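Local coordinates for uncharacterized protein Atu1656 (Agrobacterium tumefaciens, PDB 2OJH) that is of unknown function but, as a putative TolB-family member folded into a six-bladed beta-propeller, may serve as a binding scaffold for other proteins, at residues R21-I26 and M34-Q39; E45-S50 and A287-F292; N87-I92 and T273-N278. All blocks are in the same frame, centred on the assembly; numbering follows the deposited sequence.

Contact 1 (R21-I26 and M34-Q39)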
# COMPACT_ATOMS: atom_id res chain seq x y z
N ARG A 21 19.80 -2.54 7.50
CA ARG A 21 18.77 -3.49 7.09
C ARG A 21 17.75 -2.88 6.14
O ARG A 21 17.31 -3.54 5.21
CB ARG A 21 18.03 -4.06 8.31
CG ARG A 21 16.90 -5.01 7.96
CD ARG A 21 17.41 -6.34 7.43
NE ARG A 21 16.35 -7.35 7.48
CZ ARG A 21 15.86 -7.99 6.43
NH1 ARG A 21 16.35 -7.75 5.21
NH2 ARG A 21 14.87 -8.88 6.60
N SER A 22 17.34 -1.64 6.42
CA SER A 22 16.36 -0.94 5.60
C SER A 22 16.96 0.37 5.12
O SER A 22 17.67 1.04 5.87
CB SER A 22 15.07 -0.62 6.37
OG SER A 22 14.61 -1.72 7.14
N SER A 23 16.64 0.71 3.86
CA SER A 23 16.97 1.99 3.23
C SER A 23 15.67 2.58 2.71
O SER A 23 15.08 2.07 1.75
CB SER A 23 17.97 1.77 2.08
OG SER A 23 18.41 3.01 1.54
N ILE A 24 15.21 3.62 3.38
CA ILE A 24 14.01 4.34 2.98
C ILE A 24 14.44 5.32 1.86
O ILE A 24 15.32 6.17 2.06
CB ILE A 24 13.32 5.08 4.18
CG1 ILE A 24 12.84 4.08 5.27
CG2 ILE A 24 12.08 5.80 3.70
CD1 ILE A 24 13.89 3.41 6.07
N GLU A 25 13.84 5.16 0.69
CA GLU A 25 14.29 5.85 -0.52
C GLU A 25 13.15 6.48 -1.31
O GLU A 25 12.00 6.09 -1.14
CB GLU A 25 15.06 4.85 -1.38
CG GLU A 25 16.35 4.35 -0.71
CD GLU A 25 17.14 3.34 -1.54
OE1 GLU A 25 16.79 3.09 -2.70
OE2 GLU A 25 18.13 2.79 -1.00
N ILE A 26 13.47 7.43 -2.18
CA ILE A 26 12.47 8.06 -3.04
C ILE A 26 12.98 8.02 -4.46
O ILE A 26 14.18 8.19 -4.68
CB ILE A 26 12.29 9.52 -2.61
CG1 ILE A 26 11.50 9.58 -1.30
CG2 ILE A 26 11.66 10.34 -3.74
CD1 ILE A 26 11.65 10.96 -0.59
N MSE A 34 17.03 8.85 -7.92
CA MSE A 34 16.68 8.36 -6.57
C MSE A 34 17.41 9.12 -5.47
O MSE A 34 18.44 9.78 -5.71
CB MSE A 34 16.92 6.84 -6.43
CG MSE A 34 18.37 6.38 -6.66
SE MSE A 34 18.74 4.86 -5.47
CE MSE A 34 18.47 5.83 -3.77
N ARG A 35 16.87 9.05 -4.25
CA ARG A 35 17.55 9.60 -3.08
C ARG A 35 17.32 8.70 -1.87
O ARG A 35 16.27 8.06 -1.78
CB ARG A 35 17.09 11.04 -2.81
CG ARG A 35 16.27 11.27 -1.53
CD ARG A 35 16.26 12.75 -1.19
NE ARG A 35 16.11 13.03 0.24
CZ ARG A 35 15.03 13.60 0.79
NH1 ARG A 35 15.00 13.81 2.11
NH2 ARG A 35 14.00 13.94 0.03
N VAL A 36 18.28 8.68 -0.95
CA VAL A 36 18.18 7.92 0.30
C VAL A 36 17.74 8.89 1.39
O VAL A 36 18.43 9.88 1.69
CB VAL A 36 19.53 7.29 0.66
CG1 VAL A 36 19.47 6.59 2.02
CG2 VAL A 36 20.00 6.33 -0.45
N VAL A 37 16.57 8.63 1.97
CA VAL A 37 16.06 9.43 3.08
C VAL A 37 16.69 9.00 4.40
O VAL A 37 17.08 9.84 5.20
CB VAL A 37 14.53 9.29 3.18
CG1 VAL A 37 14.00 10.19 4.30
CG2 VAL A 37 13.91 9.70 1.88
N TRP A 38 16.76 7.69 4.63
CA TRP A 38 17.23 7.18 5.92
C TRP A 38 17.55 5.69 5.80
O TRP A 38 16.78 4.95 5.19
CB TRP A 38 16.12 7.35 6.96
CG TRP A 38 16.56 7.13 8.36
CD1 TRP A 38 17.53 7.82 9.04
CD2 TRP A 38 16.02 6.19 9.27
NE1 TRP A 38 17.63 7.33 10.32
CE2 TRP A 38 16.71 6.34 10.50
CE3 TRP A 38 15.00 5.23 9.18
CZ2 TRP A 38 16.43 5.56 11.63
CZ3 TRP A 38 14.70 4.45 10.33
CH2 TRP A 38 15.43 4.61 11.52
N GLN A 39 18.68 5.27 6.38
CA GLN A 39 19.03 3.86 6.50
C GLN A 39 19.06 3.47 7.95
O GLN A 39 19.40 4.30 8.81
CB GLN A 39 20.36 3.54 5.83
CG GLN A 39 20.34 3.92 4.34
CD GLN A 39 21.50 3.35 3.58
OE1 GLN A 39 22.57 3.11 4.15
NE2 GLN A 39 21.30 3.15 2.27

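Contact 2 (E45-S50 and A287-F292)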
# COMPACT_ATOMS: atom_id res chain seq x y z
N GLU A 45 9.04 -0.47 7.12
CA GLU A 45 8.23 -0.99 6.02
C GLU A 45 7.22 -0.02 5.46
O GLU A 45 6.70 0.82 6.18
CB GLU A 45 7.51 -2.28 6.48
CG GLU A 45 8.51 -3.38 6.91
CD GLU A 45 7.88 -4.71 7.22
OE1 GLU A 45 7.63 -5.47 6.26
OE2 GLU A 45 7.71 -5.03 8.43
N ALA A 46 6.94 -0.16 4.16
CA ALA A 46 5.65 0.34 3.60
C ALA A 46 5.33 1.83 3.79
O ALA A 46 4.36 2.23 4.47
CB ALA A 46 4.47 -0.56 4.10
N PRO A 47 6.16 2.70 3.17
CA PRO A 47 5.95 4.14 3.37
C PRO A 47 4.69 4.69 2.67
O PRO A 47 4.40 4.31 1.51
CB PRO A 47 7.23 4.75 2.76
CG PRO A 47 7.64 3.76 1.70
CD PRO A 47 7.30 2.41 2.28
N ASN A 48 3.95 5.54 3.39
CA ASN A 48 3.02 6.51 2.79
C ASN A 48 3.71 7.87 2.73
O ASN A 48 4.67 8.13 3.47
CB ASN A 48 1.79 6.78 3.71
CG ASN A 48 1.02 5.53 4.08
OD1 ASN A 48 0.81 5.27 5.26
ND2 ASN A 48 0.60 4.75 3.09
N TRP A 49 3.20 8.77 1.89
CA TRP A 49 3.74 10.10 1.77
C TRP A 49 2.64 11.06 2.13
O TRP A 49 1.56 11.00 1.54
CB TRP A 49 4.19 10.34 0.33
CG TRP A 49 5.20 11.46 0.12
CD1 TRP A 49 5.19 12.73 0.67
CD2 TRP A 49 6.34 11.40 -0.75
NE1 TRP A 49 6.26 13.46 0.18
CE2 TRP A 49 6.97 12.67 -0.70
CE3 TRP A 49 6.86 10.41 -1.60
CZ2 TRP A 49 8.14 12.95 -1.44
CZ3 TRP A 49 8.02 10.69 -2.33
CH2 TRP A 49 8.64 11.96 -2.25
N SER A 50 2.91 11.95 3.08
CA SER A 50 1.91 12.88 3.58
C SER A 50 1.38 13.80 2.47
O SER A 50 2.13 14.17 1.57
CB SER A 50 2.46 13.68 4.74
OG SER A 50 3.30 14.74 4.33
N ALA A 287 7.83 6.87 -2.61
CA ALA A 287 8.67 6.33 -1.56
C ALA A 287 8.61 4.79 -1.58
O ALA A 287 7.59 4.21 -1.98
CB ALA A 287 8.23 6.90 -0.16
N TYR A 288 9.71 4.16 -1.17
CA TYR A 288 9.83 2.69 -1.13
C TYR A 288 10.97 2.30 -0.17
O TYR A 288 11.77 3.16 0.25
CB TYR A 288 10.07 2.12 -2.55
CG TYR A 288 11.39 2.54 -3.14
CD1 TYR A 288 11.56 3.80 -3.73
CD2 TYR A 288 12.51 1.67 -3.09
CE1 TYR A 288 12.81 4.20 -4.24
CE2 TYR A 288 13.75 2.06 -3.59
CZ TYR A 288 13.88 3.31 -4.19
OH TYR A 288 15.09 3.71 -4.66
N VAL A 289 11.03 1.03 0.23
CA VAL A 289 12.12 0.54 1.07
C VAL A 289 12.88 -0.51 0.32
O VAL A 289 12.28 -1.46 -0.17
CB VAL A 289 11.64 -0.06 2.42
CG1 VAL A 289 12.84 -0.26 3.40
CG2 VAL A 289 10.57 0.85 3.08
N ARG A 290 14.19 -0.33 0.24
CA ARG A 290 15.11 -1.31 -0.29
C ARG A 290 15.70 -2.00 0.95
O ARG A 290 15.95 -1.35 1.96
CB ARG A 290 16.20 -0.57 -1.10
CG ARG A 290 17.42 -1.38 -1.55
CD ARG A 290 18.55 -0.45 -2.09
NE ARG A 290 18.00 0.44 -3.12
CZ ARG A 290 17.91 0.14 -4.40
NH1 ARG A 290 18.35 -1.04 -4.86
NH2 ARG A 290 17.37 1.01 -5.26
N TYR A 291 15.92 -3.30 0.86
CA TYR A 291 16.48 -4.03 1.99
C TYR A 291 17.86 -4.55 1.68
O TYR A 291 18.29 -4.54 0.53
CB TYR A 291 15.54 -5.16 2.44
CG TYR A 291 14.21 -4.63 2.90
CD1 TYR A 291 14.07 -4.13 4.19
CD2 TYR A 291 13.13 -4.57 2.03
CE1 TYR A 291 12.87 -3.60 4.62
CE2 TYR A 291 11.91 -4.04 2.44
CZ TYR A 291 11.80 -3.57 3.74
OH TYR A 291 10.63 -3.04 4.18
N PHE A 292 18.56 -4.97 2.72
CA PHE A 292 19.88 -5.60 2.57
C PHE A 292 19.79 -6.97 3.24
O PHE A 292 19.14 -7.09 4.29
CB PHE A 292 20.95 -4.73 3.23
CG PHE A 292 20.94 -3.31 2.76
CD1 PHE A 292 21.47 -2.97 1.51
CD2 PHE A 292 20.38 -2.31 3.54
CE1 PHE A 292 21.43 -1.64 1.04
CE2 PHE A 292 20.35 -0.98 3.09
CZ PHE A 292 20.87 -0.66 1.84

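Contact 3 (N87-I92 and T273-N278)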
# COMPACT_ATOMS: atom_id res chain seq x y z
N ASN A 87 0.28 -3.62 11.09
CA ASN A 87 0.99 -4.29 10.03
C ASN A 87 1.32 -3.27 8.92
O ASN A 87 1.21 -2.06 9.15
CB ASN A 87 0.20 -5.52 9.54
CG ASN A 87 -1.16 -5.16 8.93
OD1 ASN A 87 -1.31 -4.12 8.28
ND2 ASN A 87 -2.16 -6.06 9.10
N ASN A 88 1.69 -3.77 7.74
CA ASN A 88 2.19 -2.89 6.65
C ASN A 88 1.14 -2.16 5.83
O ASN A 88 1.49 -1.54 4.82
CB ASN A 88 2.99 -3.70 5.65
CG ASN A 88 4.29 -4.20 6.20
OD1 ASN A 88 4.55 -4.15 7.43
ND2 ASN A 88 5.15 -4.69 5.30
N ASP A 89 -0.12 -2.24 6.24
CA ASP A 89 -1.25 -1.77 5.44
C ASP A 89 -1.89 -0.62 6.17
O ASP A 89 -2.60 -0.82 7.15
CB ASP A 89 -2.26 -2.91 5.24
CG ASP A 89 -1.66 -4.16 4.62
OD1 ASP A 89 -0.83 -4.07 3.67
OD2 ASP A 89 -2.05 -5.26 5.05
N HIS A 90 -1.60 0.60 5.71
CA HIS A 90 -1.97 1.81 6.45
C HIS A 90 -1.95 2.96 5.47
O HIS A 90 -1.42 2.85 4.39
CB HIS A 90 -1.02 2.08 7.63
CG HIS A 90 0.45 1.97 7.29
ND1 HIS A 90 1.14 2.97 6.62
CD2 HIS A 90 1.36 1.01 7.56
CE1 HIS A 90 2.40 2.60 6.46
NE2 HIS A 90 2.56 1.42 7.03
N GLY A 91 -2.50 4.11 5.83
CA GLY A 91 -2.52 5.18 4.85
C GLY A 91 -2.96 6.45 5.51
O GLY A 91 -3.23 6.46 6.72
N ILE A 92 -2.98 7.52 4.72
CA ILE A 92 -3.25 8.88 5.22
C ILE A 92 -4.39 9.45 4.36
O ILE A 92 -4.43 9.21 3.12
CB ILE A 92 -1.99 9.77 5.12
CG1 ILE A 92 -0.76 9.13 5.80
CG2 ILE A 92 -2.23 11.14 5.72
CD1 ILE A 92 0.53 9.96 5.59
N THR A 273 8.52 -3.29 0.82
CA THR A 273 9.02 -2.33 -0.17
C THR A 273 7.98 -1.22 -0.42
O THR A 273 8.31 -0.02 -0.36
CB THR A 273 9.46 -3.06 -1.48
OG1 THR A 273 10.61 -3.85 -1.18
CG2 THR A 273 9.83 -2.09 -2.59
N MSE A 274 6.72 -1.59 -0.69
CA MSE A 274 5.69 -0.59 -0.97
C MSE A 274 4.27 -1.13 -0.74
O MSE A 274 3.41 -1.00 -1.62
CB MSE A 274 5.82 -0.01 -2.41
CG MSE A 274 5.64 -1.01 -3.49
SE MSE A 274 5.75 -0.20 -5.29
CE MSE A 274 7.58 0.56 -5.11
N ASN A 275 3.99 -1.73 0.43
CA ASN A 275 2.65 -2.35 0.55
C ASN A 275 1.53 -1.35 0.38
O ASN A 275 0.47 -1.67 -0.17
CB ASN A 275 2.45 -3.08 1.88
CG ASN A 275 3.41 -4.19 2.06
OD1 ASN A 275 4.57 -3.95 2.40
ND2 ASN A 275 2.95 -5.42 1.80
N SER A 276 1.76 -0.15 0.90
CA SER A 276 0.71 0.85 1.04
C SER A 276 0.90 2.02 0.04
O SER A 276 1.99 2.17 -0.52
CB SER A 276 0.69 1.37 2.46
OG SER A 276 0.17 0.38 3.33
N PRO A 277 -0.16 2.83 -0.18
CA PRO A 277 -0.07 3.91 -1.17
C PRO A 277 1.14 4.81 -0.94
O PRO A 277 1.28 5.40 0.15
CB PRO A 277 -1.37 4.67 -1.01
CG PRO A 277 -2.35 3.68 -0.44
CD PRO A 277 -1.50 2.75 0.43
N ASN A 278 2.06 4.86 -1.91
CA ASN A 278 3.38 5.49 -1.66
C ASN A 278 3.79 6.76 -2.46
O ASN A 278 4.97 7.15 -2.46
CB ASN A 278 4.44 4.42 -1.86
CG ASN A 278 4.41 3.84 -3.24
OD1 ASN A 278 3.36 3.85 -3.90
ND2 ASN A 278 5.55 3.38 -3.72
O HOH W 1 0.01 -6.11 1.61

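Contact 1 (R21-I26 and M34-Q39)
Glu25 lies alongside Val36 and crosses the side chain of Met34, present as selenomethionine, and its neighbours change from backbone to methyl on the way out. CB sits 3.5 Å from Arg35 O of the facing strand. CG, anti to the carbonyl carbon (chi1 -65°), begins an extended chain that carries the carboxylate away from the backbone. CD and OE1 lie against the methyl of Met34, with OE1 3.4 Å from CE; the same oxygen forms a salt bridge with Arg290 on the other neighbouring strand. OE2 instead turns its anti lone pair to Ser23 OG, which donates to it at 2.6 Å, and has Val36 CG2 beside it. Ser23 OG is also an acceptor, bonded by Gln39 NE2 at 3.0 Å while lying 18° out of the plane of that amide. A small hydroxyl that can give and receive suits this link between acid and amide.

The backbones form a beta hairpin in a propeller blade: strand 22-28 lies between 33-40, at the blade's outer edge, and 285-291, which comes from the C-terminal end of the chain. A classic beta bulge interrupts the ladder: Val37 and Trp38 both face Ile24. Ile24 O accepts Val37 N at 2.8 Å and, more weakly, Trp38 N at 3.3 Å, while Ile24 N donates to Trp38 O at 2.7 Å.

The other face of the sheet carries Ile24, Ile26, Arg35 and Trp38. Ile24 lies side by side with Trp38, its CD1 near CE3 of the indole, and it also packs against Leu56 and Leu58 of the adjacent blade. Ile26 CD1 meets Val37 CG2 at 3.6 Å. In one of two conformers of Arg35, and so only tentatively, Val37 CG2 sits over the centre of its flat guanidinium.

Contact 2 (E45-S50 and A287-F292)
Two donors grip OE1 of Glu45, Arg245 NH2 in a salt bridge and Asn88 ND2 in a hydrogen bond, while lower on the same side chain CG rests 3.5 Å from Tyr291 OH. The two side chains cross at about a right angle, their carboxylate and ring planes 84° apart. The phenol bonds to Phe44 O, just before the strand, so its hydroxyl serves both as a polar anchor and as a surface for the methylenes of Glu45.

No hydrogen bond joins the segments themselves. Strand 45-49 is the innermost strand of one propeller blade and 287-291 belongs to the neighbouring blade, so the two blades meet through side chains, with the short strand axes 6.1 Å apart at their nearest. Pro47 fills this seam, its compact ring having no polar tip to satisfy. Its CG lies 3.7 Å from Ala287 CB and its CD 3.7 Å from Val289 CG2. The small methyl of Ala287 suits this close approach, and Pro47 CG also lies 3.6 Å from Tyr288 N. Farther along, the edge of the Trp49 indole meets Ala287, with CE3 3.8 Å from the backbone N, while NE1 bonds to Gly53 O.

Contact 3 (N87-I92 and T273-N278)
Ser276 and Asn275 turn their first torsions the same way, OG and CG each anti to the carbonyl carbon (chi1 -73° and -61°), and this brings the hydroxyl and the carboxamide up to the loop of Asn88 and His90. Ser276 OG is used twice. It donates to a lone pair of Asn88 O at 2.8 Å, in the carbonyl plane, and it accepts His90 N at 3.0 Å. Serine suits the place because one short side chain serves both a carbonyl and an N-H two residues apart. The same OG lies over the centre of one face of the His90 imidazole, 4.2 Å above its plane; ND1 and NE2 of that ring bond to Asn48 OD1 and Asn59 OD1.

Next to it two amides meet obliquely. Asn88 ND2 donates to Asn275 OD1 at 3.0 Å, with the acceptor near the Asn88 amide plane but the donor 62° above the carbonyl plane of Asn275. Asn88 OD1 accepts from Asn59 ND2, and Asn275 OD1 also accepts Gly272 N. At the other end of the Asn275 amide, ND2 bonds to Gln271 OE1 and also donates to a water at 3.0 Å, which in turn donates to Asp89 OD1 at 3.0 Å. Asn87 forms an Asx turn, its OD1 accepting from Asp89 N at 3.0 Å.

Both segments lie near the propeller axis, where segments of two blades meet across the inner strand 45-49 of the blade between them. With a donor NH2 and an acceptor oxygen engaged on each of Asn88 and Asn275, the orientation of both amides is probably fixed by their partners, and the proton of Ser276 is committed to Asn88 O, so its oxygen is left to accept from His90 N.

In the fold
The three contacts run from the rim of the propeller to its axis: their centres lie about 17, 10 and 3 Å from the centre of the chain for contacts 1, 2 and 3. Contact 1 shares a sheet with the second segment of contact 2, the C-terminal strand being zipped to the N-terminal hairpin, and Ser23 N to Arg290 O (2.9 Å) is one of the bonds joining them. Contact 2 passes to contact 3 through packing as well as polar side chains, with Ala46 CB 3.2 Å from Asn88 O. Contacts 1 and 3 do not touch. In contact 3 the side chain of Asp89 is about 5 Å from a bound acetic acid, probably from the crystallisation liquor.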